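Local coordinates for dipeptidase (Streptococcus thermophilus, PDB 3PEB), which is the N-terminal, creatinase/prolidase-type domain of a probable manganese-dependent dipeptidase of the M24B family, which presumably hydrolyses short peptides, at residues Ala22-Pro27 and Leu47-Asn52; Thr34-Asp39 and Ala65-Val70; Pro55-Pro60 and Ser69-Pro74. All blocks are in the same frame, centred on the assembly; numbering follows the deposited sequence.

Contact 1: residues Ala22-Pro27 and Leu47-Asn52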
loop_
_atom_site.group_PDB
_atom_site.type_symbol
_atom_site.label_atom_id
_atom_site.label_comp_id
_atom_site.label_asym_id
_atom_site.label_seq_id
_atom_site.Cartn_x
_atom_site.Cartn_y
_atom_site.Cartn_z
ATOM N N ALA A 22 -5.501 4.105 0.922
ATOM C CA ALA A 22 -5.620 2.661 0.664
ATOM C C ALA A 22 -4.245 2.012 0.838
ATOM O O ALA A 22 -3.238 2.499 0.308
ATOM C CB ALA A 22 -6.157 2.353 -0.777
ATOM N N ILE A 23 -4.228 0.876 1.525
ATOM C CA ILE A 23 -3.012 0.073 1.663
ATOM C C ILE A 23 -3.238 -1.193 0.870
ATOM O O ILE A 23 -4.058 -2.035 1.244
ATOM C CB ILE A 23 -2.691 -0.282 3.150
ATOM C CG1 ILE A 23 -2.535 0.995 3.970
ATOM C CG2 ILE A 23 -1.393 -1.155 3.225
ATOM C CD1 ILE A 23 -2.295 0.757 5.493
ATOM N N VAL A 24 -2.508 -1.314 -0.235
ATOM C CA VAL A 24 -2.635 -2.418 -1.162
ATOM C C VAL A 24 -1.504 -3.393 -0.865
ATOM O O VAL A 24 -0.334 -3.005 -0.848
ATOM C CB VAL A 24 -2.586 -1.904 -2.633
ATOM C CG1 VAL A 24 -2.612 -3.067 -3.654
ATOM C CG2 VAL A 24 -3.779 -0.957 -2.905
ATOM N N SER A 25 -1.871 -4.651 -0.613
ATOM C CA SER A 25 -0.929 -5.672 -0.227
ATOM C C SER A 25 -0.825 -6.854 -1.182
ATOM O O SER A 25 0.204 -7.541 -1.177
ATOM C CB SER A 25 -1.282 -6.222 1.167
ATOM O OG SER A 25 -2.600 -6.704 1.198
ATOM N N ASP A 26 -1.866 -7.127 -1.964
ATOM C CA ASP A 26 -1.882 -8.283 -2.837
ATOM C C ASP A 26 -0.972 -7.972 -4.008
ATOM O O ASP A 26 -1.183 -6.963 -4.693
ATOM C CB ASP A 26 -3.327 -8.543 -3.326
ATOM C CG ASP A 26 -3.456 -9.819 -4.109
ATOM O OD1 ASP A 26 -2.439 -10.328 -4.635
ATOM O OD2 ASP A 26 -4.578 -10.355 -4.149
ATOM N N PRO A 27 0.072 -8.807 -4.236
ATOM C CA PRO A 27 0.960 -8.552 -5.379
ATOM C C PRO A 27 0.255 -8.475 -6.720
ATOM O O PRO A 27 0.664 -7.704 -7.610
ATOM C CB PRO A 27 1.939 -9.755 -5.345
ATOM C CG PRO A 27 1.960 -10.140 -3.871
ATOM C CD PRO A 27 0.509 -9.992 -3.455
ATOM N N LEU A 47 1.739 -1.034 -1.115
ATOM C CA LEU A 47 1.566 0.176 -1.897
ATOM C C LEU A 47 0.593 1.058 -1.145
ATOM O O LEU A 47 -0.563 0.669 -0.888
ATOM C CB LEU A 47 1.046 -0.149 -3.291
ATOM C CG LEU A 47 0.639 1.036 -4.184
ATOM C CD1 LEU A 47 1.897 1.763 -4.659
ATOM C CD2 LEU A 47 -0.218 0.515 -5.362
ATOM N N PHE A 48 1.059 2.256 -0.828
ATOM C CA PHE A 48 0.271 3.245 -0.075
ATOM C C PHE A 48 -0.299 4.261 -1.054
ATOM O O PHE A 48 0.437 5.087 -1.599
ATOM C CB PHE A 48 1.169 3.920 0.983
ATOM C CG PHE A 48 1.712 2.974 1.994
ATOM C CD1 PHE A 48 0.907 2.507 3.016
ATOM C CD2 PHE A 48 3.042 2.524 1.928
ATOM C CE1 PHE A 48 1.389 1.592 3.964
ATOM C CE2 PHE A 48 3.539 1.599 2.869
ATOM C CZ PHE A 48 2.752 1.140 3.886
ATOM N N VAL A 49 -1.605 4.153 -1.336
ATOM C CA VAL A 49 -2.276 5.049 -2.228
ATOM C C VAL A 49 -3.059 6.064 -1.399
ATOM O O VAL A 49 -4.165 5.803 -0.935
ATOM C CB VAL A 49 -3.217 4.329 -3.255
ATOM C CG1 VAL A 49 -3.727 5.363 -4.276
ATOM C CG2 VAL A 49 -2.478 3.171 -3.961
ATOM N N TYR A 50 -2.446 7.214 -1.191
ATOM C CA TYR A 50 -3.107 8.322 -0.521
ATOM C C TYR A 50 -4.192 8.986 -1.358
ATOM O O TYR A 50 -4.103 9.087 -2.594
ATOM C CB TYR A 50 -2.100 9.364 -0.095
ATOM C CG TYR A 50 -1.223 8.959 1.074
ATOM C CD1 TYR A 50 -1.683 9.057 2.389
ATOM C CD2 TYR A 50 0.072 8.481 0.868
ATOM C CE1 TYR A 50 -0.894 8.705 3.452
ATOM C CE2 TYR A 50 0.885 8.144 1.921
ATOM C CZ TYR A 50 0.393 8.230 3.220
ATOM O OH TYR A 50 1.195 7.926 4.279
ATOM N N GLU A 51 -5.204 9.488 -0.660
ATOM C CA GLU A 51 -6.312 10.180 -1.280
ATOM C C GLU A 51 -5.837 11.494 -1.941
ATOM O O GLU A 51 -6.257 11.810 -3.066
ATOM C CB GLU A 51 -7.352 10.486 -0.220
ATOM C CG GLU A 51 -8.584 11.222 -0.706
ATOM C CD GLU A 51 -9.425 11.778 0.426
ATOM O OE1 GLU A 51 -8.940 11.934 1.565
ATOM O OE2 GLU A 51 -10.580 12.100 0.162
ATOM N N ASN A 52 -4.977 12.248 -1.240
ATOM C CA ASN A 52 -4.538 13.568 -1.727
ATOM C C ASN A 52 -3.035 13.798 -1.532
ATOM O O ASN A 52 -2.627 14.897 -1.220
ATOM C CB ASN A 52 -5.346 14.703 -1.077
ATOM C CG ASN A 52 -5.209 16.022 -1.806
ATOM O OD1 ASN A 52 -5.336 16.071 -3.033
ATOM N ND2 ASN A 52 -5.011 17.129 -1.063
#
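Ala22-Val24 and Leu47-Tyr50 run side by side as antiparallel strands in the middle of the mixed sheet of this creatinase/prolidase N-terminal domain, their short axes 4.9 Å apart at closest and 158° between their directions. Ala22 with Val49 and Val24 with Leu47 are hydrogen-bonded pairs, and Ile23 with Phe48 between them is a non-hydrogen-bonded pair. Two N-H...O bonds join each hydrogen-bonded pair, four in all; Ala22 N to Val49 O, at 2.8 Å, is almost straight at the hydrogen (177°), as is Val24 N to Leu47 O at 2.9 Å.

The face made by Ala22, Val24, Leu47 and Val49 is apolar; all but the longer Leu47 are small or beta-branched, which suits a face on which two helices lie close. Ile10 and Leu14 of helix 6-16 cover Ala22, while Val30 and Leu33 of helix 27-34 cover Val24. Across this face Val24 CB meets Leu47 CB at 4.1 Å. The other face carries the bulkier pair, Ile23 and Phe48, which run alongside each other in the same direction. Ile23 CG1 is anti to the carbonyl carbon (chi1 -58°), as is Phe48 CG, which brings Ile23 CG1 to 3.9 Å from Phe48 CD1, at an oblique approach to the ring.

Contact 2: residues Thr34-Asp39 and Ala65-Val70. With NA (sodium ion), chain N; EDO (1,2-ethanediol), chain G; EDO (1,2-ethanediol), chain F; EDO (1,2-ethanediol), chain I.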
loop_
_atom_site.group_PDB
_atom_site.type_symbol
_atom_site.label_atom_id
_atom_site.label_comp_id
_atom_site.label_asym_id
_atom_site.label_seq_id
_atom_site.Cartn_x
_atom_site.Cartn_y
_atom_site.Cartn_z
ATOM N N THR A 34 -0.180 -0.695 -10.989
ATOM C CA THR A 34 1.057 0.053 -11.233
ATOM C C THR A 34 1.955 -0.531 -12.310
ATOM O O THR A 34 2.836 0.163 -12.791
ATOM C CB THR A 34 1.941 0.166 -9.946
ATOM O OG1 THR A 34 2.519 -1.112 -9.638
ATOM C CG2 THR A 34 1.156 0.666 -8.751
ATOM N N GLY A 35 1.756 -1.796 -12.678
ATOM C CA GLY A 35 2.642 -2.470 -13.624
ATOM C C GLY A 35 3.936 -3.003 -13.013
ATOM O O GLY A 35 4.759 -3.577 -13.722
ATOM N N PHE A 36 4.118 -2.835 -11.700
ATOM C CA PHE A 36 5.251 -3.435 -10.993
ATOM C C PHE A 36 4.855 -4.810 -10.457
ATOM O O PHE A 36 3.932 -4.933 -9.646
ATOM C CB PHE A 36 5.713 -2.567 -9.827
ATOM C CG PHE A 36 6.864 -3.163 -9.064
ATOM C CD1 PHE A 36 8.098 -3.346 -9.674
ATOM C CD2 PHE A 36 6.715 -3.552 -7.739
ATOM C CE1 PHE A 36 9.172 -3.897 -8.978
ATOM C CE2 PHE A 36 7.773 -4.104 -7.044
ATOM C CZ PHE A 36 8.997 -4.293 -7.662
ATOM N N ASP A 37 5.566 -5.830 -10.915
ATOM C CA ASP A 37 5.252 -7.222 -10.611
ATOM C C ASP A 37 6.300 -7.784 -9.661
ATOM O O ASP A 37 7.482 -7.873 -10.006
ATOM C CB ASP A 37 5.203 -8.027 -11.909
ATOM C CG ASP A 37 4.669 -9.445 -11.711
ATOM O OD1 ASP A 37 4.193 -9.773 -10.600
ATOM O OD2 ASP A 37 4.717 -10.231 -12.677
ATOM N N CYS A 38 5.869 -8.150 -8.453
ATOM C CA CYS A 38 6.795 -8.621 -7.431
ATOM C C CYS A 38 6.118 -9.621 -6.498
ATOM O O CYS A 38 5.043 -9.343 -5.967
ATOM C CB CYS A 38 7.291 -7.439 -6.611
ATOM S SG CYS A 38 8.301 -7.879 -5.128
ATOM N N ASP A 39 6.741 -10.771 -6.318
ATOM C CA ASP A 39 6.349 -11.683 -5.234
ATOM C C ASP A 39 7.342 -11.475 -4.084
ATOM O O ASP A 39 8.501 -11.863 -4.203
ATOM C CB ASP A 39 6.397 -13.130 -5.708
ATOM C CG ASP A 39 5.879 -14.105 -4.668
ATOM O OD1 ASP A 39 5.531 -13.681 -3.533
ATOM O OD2 ASP A 39 5.851 -15.308 -5.011
ATOM N N ALA A 65 15.575 -0.864 -6.449
ATOM C CA ALA A 65 16.144 -0.405 -7.727
ATOM C C ALA A 65 15.195 -0.706 -8.908
ATOM O O ALA A 65 14.898 0.176 -9.714
ATOM C CB ALA A 65 17.584 -1.018 -7.982
ATOM N N ARG A 66 14.692 -1.935 -8.981
ATOM C CA ARG A 66 13.779 -2.317 -10.062
ATOM C C ARG A 66 12.459 -1.545 -9.987
ATOM O O ARG A 66 12.001 -1.024 -11.013
ATOM C CB ARG A 66 13.524 -3.837 -10.101
ATOM C CG ARG A 66 12.672 -4.307 -11.304
ATOM C CD ARG A 66 12.636 -5.834 -11.405
ATOM N NE ARG A 66 11.942 -6.482 -10.273
ATOM C CZ ARG A 66 10.660 -6.853 -10.249
ATOM N NH1 ARG A 66 9.865 -6.620 -11.291
ATOM N NH2 ARG A 66 10.163 -7.478 -9.174
ATOM N N ALA A 67 11.870 -1.447 -8.802
ATOM C CA ALA A 67 10.611 -0.731 -8.635
ATOM C C ALA A 67 10.791 0.733 -9.036
ATOM O O ALA A 67 9.982 1.265 -9.762
ATOM C CB ALA A 67 10.086 -0.843 -7.202
ATOM N N SER A 68 11.867 1.355 -8.563
ATOM C CA SER A 68 12.162 2.746 -8.863
ATOM C C SER A 68 12.342 2.992 -10.362
ATOM O O SER A 68 12.047 4.086 -10.843
ATOM C CB SER A 68 13.426 3.193 -8.113
ATOM O OG SER A 68 13.215 3.061 -6.715
ATOM N N SER A 69 12.831 1.995 -11.087
ATOM C CA SER A 69 13.065 2.115 -12.515
ATOM C C SER A 69 11.758 2.099 -13.302
ATOM O O SER A 69 11.736 2.535 -14.441
ATOM C CB SER A 69 13.986 0.996 -13.037
ATOM O OG SER A 69 13.279 -0.237 -13.102
ATOM N N VAL A 70 10.669 1.596 -12.732
ATOM C CA VAL A 70 9.438 1.549 -13.508
ATOM C C VAL A 70 8.270 2.345 -12.902
ATOM O O VAL A 70 7.195 2.342 -13.478
ATOM C CB VAL A 70 8.974 0.108 -13.778
ATOM C CG1 VAL A 70 10.058 -0.698 -14.514
ATOM C CG2 VAL A 70 8.563 -0.572 -12.478
HETATM NA NA NA N . 11.172 6.225 -10.245
HETATM C C1 EDO G . 7.848 -4.638 -13.841
HETATM O O1 EDO G . 7.457 -5.796 -13.077
HETATM C C2 EDO G . 9.338 -4.278 -13.713
HETATM O O2 EDO G . 10.201 -5.402 -13.879
HETATM C C1 EDO F . 1.952 -10.933 -8.836
HETATM O O1 EDO F . 1.715 -10.629 -10.213
HETATM C C2 EDO F . 2.423 -12.377 -8.709
HETATM O O2 EDO F . 3.774 -12.381 -8.246
HETATM C C1 EDO I . 15.122 -7.458 -8.850
HETATM O O1 EDO I . 14.026 -6.703 -8.328
HETATM C C2 EDO I . 15.514 -8.549 -7.859
HETATM O O2 EDO I . 16.933 -8.706 -7.887
HETATM O O HOH W 1 5.237 0.172 -14.127
HETATM O O HOH W 2 13.420 6.786 -10.124
HETATM O O HOH W 3 10.642 8.631 -9.973
HETATM O O HOH W 4 10.668 5.855 -7.879
HETATM O O HOH W 5 11.199 6.680 -12.695
#
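Arg66 reaches from helix 64-70 to the backbone of Asp37, in the loop that follows helix 27-34, and Phe36 lies beneath its guanidinium. From CB the chain leaves with CG anti to the backbone N (chi1 -175°) and stays extended to CD, with bound ethanediol molecules beside these methylenes. It then bends at chi3 (66°), which swings the guanidinium across to the loop. NE donates to one ethanediol, and NH1 to another at 2.9 Å from its O2; both molecules probably come from the crystallisation liquor. CZ lies 3.5 Å from Phe36 CE1, which sits over the centre of one guanidinium face, the two planes 31° apart. At the end NH2 and NH1 both donate to the single atom Asp37 O, NH2 at 2.8 Å, approaching from the same face of the carbonyl plane. Arginine suits the place because its flat cation can take a ring carbon against its face while its two terminal nitrogens grip a carbonyl oxygen end-on, in its plane; Glu63 adds a salt bridge to NH2, which would help balance the charge.

Small Ala67 lets the Phe36 ring come close to the helix: its CB stands 3.8 Å from the ring centroid, over one face, in a CH-pi contact. Val70 CG2 meets Phe36 CD1 at 4.0 Å. Before the phenylalanine, Thr34 OG1 accepts from Phe36 N in an ST turn, and Gly35 takes the positive phi that ends helix 27-34. Phe36 and Ala67 also rest on Leu57 of strand 56-60, with Ala67 touching Val75 of strand 75-78, so the loop and helix 64-70 pack together against the sheet.

Contact 3: residues Pro55-Pro60 and Ser69-Pro74. With NA (sodium ion), chain N.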
loop_
_atom_site.group_PDB
_atom_site.type_symbol
_atom_site.label_atom_id
_atom_site.label_comp_id
_atom_site.label_asym_id
_atom_site.label_seq_id
_atom_site.Cartn_x
_atom_site.Cartn_y
_atom_site.Cartn_z
ATOM N N PRO A 55 1.430 8.522 -4.221
ATOM C CA PRO A 55 1.600 7.230 -3.565
ATOM C C PRO A 55 3.069 6.967 -3.153
ATOM O O PRO A 55 3.969 7.700 -3.573
ATOM C CB PRO A 55 1.190 6.226 -4.657
ATOM C CG PRO A 55 0.787 6.967 -5.811
ATOM C CD PRO A 55 1.186 8.385 -5.674
ATOM N N ALA A 56 3.280 5.916 -2.350
ATOM C CA ALA A 56 4.606 5.376 -2.075
ATOM C C ALA A 56 4.522 3.865 -2.033
ATOM O O ALA A 56 3.539 3.298 -1.548
ATOM C CB ALA A 56 5.140 5.917 -0.732
ATOM N N LEU A 57 5.582 3.215 -2.508
ATOM C CA LEU A 57 5.692 1.760 -2.454
ATOM C C LEU A 57 6.815 1.399 -1.504
ATOM O O LEU A 57 7.907 1.951 -1.592
ATOM C CB LEU A 57 6.024 1.178 -3.836
ATOM C CG LEU A 57 6.211 -0.361 -3.937
ATOM C CD1 LEU A 57 4.926 -1.122 -3.687
ATOM C CD2 LEU A 57 6.814 -0.731 -5.312
ATOM N N PHE A 58 6.515 0.453 -0.602
ATOM C CA PHE A 58 7.447 -0.100 0.328
ATOM C C PHE A 58 7.680 -1.559 -0.055
ATOM O O PHE A 58 6.728 -2.304 -0.265
ATOM C CB PHE A 58 6.879 -0.035 1.754
ATOM C CG PHE A 58 7.798 -0.587 2.801
ATOM C CD1 PHE A 58 8.890 0.152 3.241
ATOM C CD2 PHE A 58 7.583 -1.856 3.350
ATOM C CE1 PHE A 58 9.743 -0.333 4.211
ATOM C CE2 PHE A 58 8.414 -2.348 4.313
ATOM C CZ PHE A 58 9.511 -1.594 4.764
ATOM N N VAL A 59 8.959 -1.924 -0.198
ATOM C CA VAL A 59 9.350 -3.268 -0.651
ATOM C C VAL A 59 10.601 -3.697 0.096
ATOM O O VAL A 59 11.268 -2.884 0.722
ATOM C CB VAL A 59 9.670 -3.314 -2.198
ATOM C CG1 VAL A 59 8.384 -3.376 -3.041
ATOM C CG2 VAL A 59 10.583 -2.164 -2.651
ATOM N N PRO A 60 10.937 -4.999 0.042
ATOM C CA PRO A 60 12.295 -5.340 0.470
ATOM C C PRO A 60 13.323 -4.547 -0.294
ATOM O O PRO A 60 13.149 -4.277 -1.492
ATOM C CB PRO A 60 12.410 -6.843 0.145
ATOM C CG PRO A 60 11.025 -7.319 -0.093
ATOM C CD PRO A 60 10.188 -6.137 -0.488
ATOM N N SER A 69 12.831 1.995 -11.087
ATOM C CA SER A 69 13.065 2.115 -12.515
ATOM C C SER A 69 11.758 2.099 -13.302
ATOM O O SER A 69 11.736 2.535 -14.441
ATOM C CB SER A 69 13.986 0.996 -13.037
ATOM O OG SER A 69 13.279 -0.237 -13.102
ATOM N N VAL A 70 10.669 1.596 -12.732
ATOM C CA VAL A 70 9.438 1.549 -13.508
ATOM C C VAL A 70 8.270 2.345 -12.902
ATOM O O VAL A 70 7.195 2.342 -13.478
ATOM C CB VAL A 70 8.974 0.108 -13.778
ATOM C CG1 VAL A 70 10.058 -0.698 -14.514
ATOM C CG2 VAL A 70 8.563 -0.572 -12.478
ATOM N N LEU A 71 8.481 3.018 -11.766
ATOM C CA LEU A 71 7.423 3.770 -11.094
ATOM C C LEU A 71 7.818 5.230 -10.971
ATOM O O LEU A 71 8.978 5.558 -10.725
ATOM C CB LEU A 71 7.145 3.214 -9.697
ATOM C CG LEU A 71 6.682 1.757 -9.661
ATOM C CD1 LEU A 71 6.535 1.307 -8.191
ATOM C CD2 LEU A 71 5.333 1.594 -10.422
ATOM N N ASP A 72 6.853 6.121 -11.107
ATOM C CA ASP A 72 7.190 7.522 -11.065
ATOM C C ASP A 72 6.790 8.192 -9.763
ATOM O O ASP A 72 6.530 9.376 -9.725
ATOM C CB ASP A 72 6.564 8.236 -12.256
ATOM C CG ASP A 72 7.556 9.022 -12.986
ATOM O OD1 ASP A 72 7.448 10.272 -12.935
ATOM O OD2 ASP A 72 8.483 8.391 -13.571
ATOM N N PHE A 73 6.714 7.411 -8.700
ATOM C CA PHE A 73 6.501 7.928 -7.360
ATOM C C PHE A 73 7.489 7.240 -6.421
ATOM O O PHE A 73 8.176 6.299 -6.839
ATOM C CB PHE A 73 5.047 7.733 -6.920
ATOM C CG PHE A 73 4.534 6.324 -7.066
ATOM C CD1 PHE A 73 4.823 5.356 -6.118
ATOM C CD2 PHE A 73 3.723 5.981 -8.147
ATOM C CE1 PHE A 73 4.349 4.076 -6.263
ATOM C CE2 PHE A 73 3.230 4.703 -8.294
ATOM C CZ PHE A 73 3.550 3.738 -7.349
ATOM N N PRO A 74 7.600 7.726 -5.171
ATOM C CA PRO A 74 8.656 7.239 -4.289
ATOM C C PRO A 74 8.580 5.734 -3.935
ATOM O O PRO A 74 7.504 5.195 -3.699
ATOM C CB PRO A 74 8.452 8.068 -3.022
ATOM C CG PRO A 74 7.916 9.405 -3.560
ATOM C CD PRO A 74 6.960 8.947 -4.630
HETATM NA NA NA N . 11.172 6.225 -10.245
HETATM O O HOH W 5 11.199 6.680 -12.695
HETATM O O HOH W 4 10.668 5.855 -7.879
HETATM O O HOH W 2 13.420 6.786 -10.124
HETATM O O HOH W 3 10.642 8.631 -9.973
#
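Pro55 lies over one face of the Phe73 ring, its CB 4.0 Å from the centroid and 9° off the normal, a CH-pi contact in which the compact, rigid proline presents the C-H groups of CB and CG to the aromatic face. Beside it Pro74 O accepts from Leu57 N at 3.0 Å, in the carbonyl plane and nearly straight (165°), and also receives a CA-H...O contact from Ala56. Leu57 CD2 packs on Leu71 CD1 at 3.5 Å, the two side chains crossing at about a right angle.

The Phe73 first torsion (chi1 52°) puts CG between the backbone N and the carbonyl carbon, and this turns the ring between Pro55 and Leu71, whose CB lies over the centre of the opposite face. Leu47 and Thr34 also pack on Phe73. In this beta-alpha-beta unit the C-terminal part of helix 64-70 and the link after it hold a sodium ion, through Ser68 O and Leu71 O; four waters complete its shell, one donating to Phe73 O.

Chemically the contact is mostly apolar, with one backbone hydrogen bond. Pro55 O is buried without a hydrogen-bonding partner; Pro74, whose CD packs 3.4 Å from Pro55 O, has no N-H to donate, probably at a small energetic cost.

In the fold
From the N terminus, strand 21-24 leads through helix 27-34 into the loop 34-39; contact 1 closes this excursion when strand 46-50 returns beside strand 21-24. Contact 2 opens within that excursion, at Thr34-Asp39, but closes only at helix 64-70, so contacts 1 and 2 cross along the chain. Contact 3 follows contact 1 in series and closes the shorter path from strand 56-60 through helix 64-70; contacts 2 and 3 share Ser69 and Val70. Contacts 1 and 3 both reach the same sheet, through neighbouring strands 46-50 and 56-60, and Thr34 of contact 2 touches Leu71 of contact 3.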